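Local coordinates for protein 3-hydroxy-3-methylglutaryl-CoA lyase (Acinetobacter baumannii, PDB 6NDS) that belongs to the HMGL-like family of TIM-barrel lyases and holds a zinc ion and coenzyme A in this crystal structure, at residues V171-Y174 with L175-I179. Numbering follows the deposited sequence.
Sequences VEHY and LKLGI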
loop_
_atom_site.group_PDB
_atom_site.type_symbol
_atom_site.label_atom_id
_atom_site.label_comp_id
_atom_site.label_asym_id
_atom_site.label_seq_id
_atom_site.Cartn_x
_atom_site.Cartn_y
_atom_site.Cartn_z
ATOM N N VAL A 171 20.887 19.336 -1.617
ATOM C CA VAL A 171 20.317 19.896 -0.393
ATOM C C VAL A 171 21.223 20.992 0.162
ATOM O O VAL A 171 20.762 22.080 0.533
ATOM C CB VAL A 171 20.077 18.789 0.648
ATOM C CG1 VAL A 171 19.708 19.422 1.989
ATOM C CG2 VAL A 171 18.979 17.836 0.176
ATOM N N GLU A 172 22.533 20.724 0.223
ATOM C CA GLU A 172 23.463 21.724 0.742
ATOM C C GLU A 172 23.453 22.992 -0.109
ATOM O O GLU A 172 23.602 24.103 0.418
ATOM C CB GLU A 172 24.874 21.138 0.823
ATOM C CG GLU A 172 25.043 20.090 1.910
ATOM C CD GLU A 172 26.437 19.495 1.935
ATOM O OE1 GLU A 172 26.945 19.233 3.044
ATOM O OE2 GLU A 172 27.024 19.291 0.850
ATOM N N HIS A 173 23.281 22.849 -1.423
ATOM C CA HIS A 173 23.228 24.028 -2.285
ATOM C C HIS A 173 21.990 24.868 -1.981
ATOM O O HIS A 173 22.060 26.102 -1.952
ATOM C CB HIS A 173 23.254 23.601 -3.752
ATOM C CG HIS A 173 23.645 24.691 -4.702
ATOM N ND1 HIS A 173 23.621 26.029 -4.363
ATOM C CD2 HIS A 173 24.069 24.637 -5.989
ATOM C CE1 HIS A 173 24.015 26.750 -5.399
ATOM N NE2 HIS A 173 24.292 25.931 -6.398
ATOM N N TYR A 174 20.847 24.218 -1.757
ATOM C CA TYR A 174 19.666 24.945 -1.306
ATOM C C TYR A 174 19.955 25.711 -0.016
ATOM O O TYR A 174 19.601 26.890 0.114
ATOM C CB TYR A 174 18.505 23.977 -1.104
ATOM C CG TYR A 174 17.668 23.681 -2.330
ATOM C CD1 TYR A 174 17.149 24.700 -3.124
ATOM C CD2 TYR A 174 17.371 22.369 -2.676
ATOM C CE1 TYR A 174 16.354 24.408 -4.234
ATOM C CE2 TYR A 174 16.589 22.071 -3.771
ATOM C CZ TYR A 174 16.086 23.092 -4.553
ATOM O OH TYR A 174 15.292 22.773 -5.638
ATOM N N LEU A 175 20.599 25.051 0.953
ATOM C CA LEU A 175 20.909 25.707 2.223
ATOM C C LEU A 175 21.817 26.908 2.016
ATOM O O LEU A 175 21.669 27.931 2.697
ATOM C CB LEU A 175 21.563 24.716 3.188
ATOM C CG LEU A 175 20.658 23.989 4.195
ATOM C CD1 LEU A 175 19.372 23.534 3.570
ATOM C CD2 LEU A 175 21.382 22.807 4.810
ATOM N N LYS A 176 22.770 26.801 1.087
ATOM C CA LYS A 176 23.682 27.912 0.823
ATOM C C LYS A 176 22.934 29.142 0.327
ATOM O O LYS A 176 23.354 30.276 0.592
ATOM C CB LYS A 176 24.750 27.490 -0.184
ATOM C CG LYS A 176 25.727 26.458 0.353
ATOM C CD LYS A 176 26.933 26.281 -0.556
ATOM C CE LYS A 176 27.305 24.812 -0.714
ATOM N NZ LYS A 176 26.715 24.234 -1.958
ATOM N N LEU A 177 21.831 28.942 -0.389
ATOM C CA LEU A 177 20.949 30.021 -0.808
ATOM C C LEU A 177 20.000 30.476 0.293
ATOM O O LEU A 177 19.148 31.331 0.033
ATOM C CB LEU A 177 20.134 29.587 -2.030
ATOM C CG LEU A 177 20.901 29.328 -3.327
ATOM C CD1 LEU A 177 19.921 29.023 -4.452
ATOM C CD2 LEU A 177 21.756 30.525 -3.669
ATOM N N GLY A 178 20.113 29.930 1.502
ATOM C CA GLY A 178 19.227 30.315 2.580
ATOM C C GLY A 178 17.889 29.611 2.563
ATOM O O GLY A 178 16.979 30.015 3.299
ATOM N N ILE A 179 17.738 28.578 1.744
ATOM C CA ILE A 179 16.501 27.811 1.654
ATOM C C ILE A 179 16.691 26.578 2.530
ATOM O O ILE A 179 17.343 25.608 2.131
ATOM C CB ILE A 179 16.168 27.449 0.206
ATOM C CG1 ILE A 179 15.981 28.726 -0.622
ATOM C CG2 ILE A 179 14.907 26.562 0.140
ATOM C CD1 ILE A 179 15.943 28.486 -2.116
#
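I179 brings the CD1 end of its side chain obliquely against the ring of Y174, CD1 to CD1 at 4.1 Å, just past the last turn of helix 164-176. The carbonyl of Y174 ties the two residues together: I179 N donates to Y174 O at 3.0 Å, approaching from above the carbonyl plane, and the same oxygen takes a weak bond from L177 N. That bond from I179 N, five residues back, and the one from G178 N to L175 O at 2.8 Å, with G178 at a positive phi of 82°, make a Schellman motif. It ends the helix of the beta-alpha-beta unit 145-151, 164-176, 182-186 of the TIM barrel, ahead of strand 182-186. Y174 reaches strand 145-151, where its OH is hydrogen-bonded to T149 O, and packs on I182 and L111, while I179 also packs on V137 of helix 126-140. On another side of the helix, K176 bends at chi3 and chi4 (-138° and 96°), which curls the chain back across H173 at about a right angle and sets NZ 3.5 Å from H173 CA and 3.9 Å from its CB. H173 stacks its ring on F130. L175 lies over the preceding turn, CD1 3.6 Å from V171 O, and V171 O accepts the N-H of L175 at 3.0 Å, in the carbonyl plane.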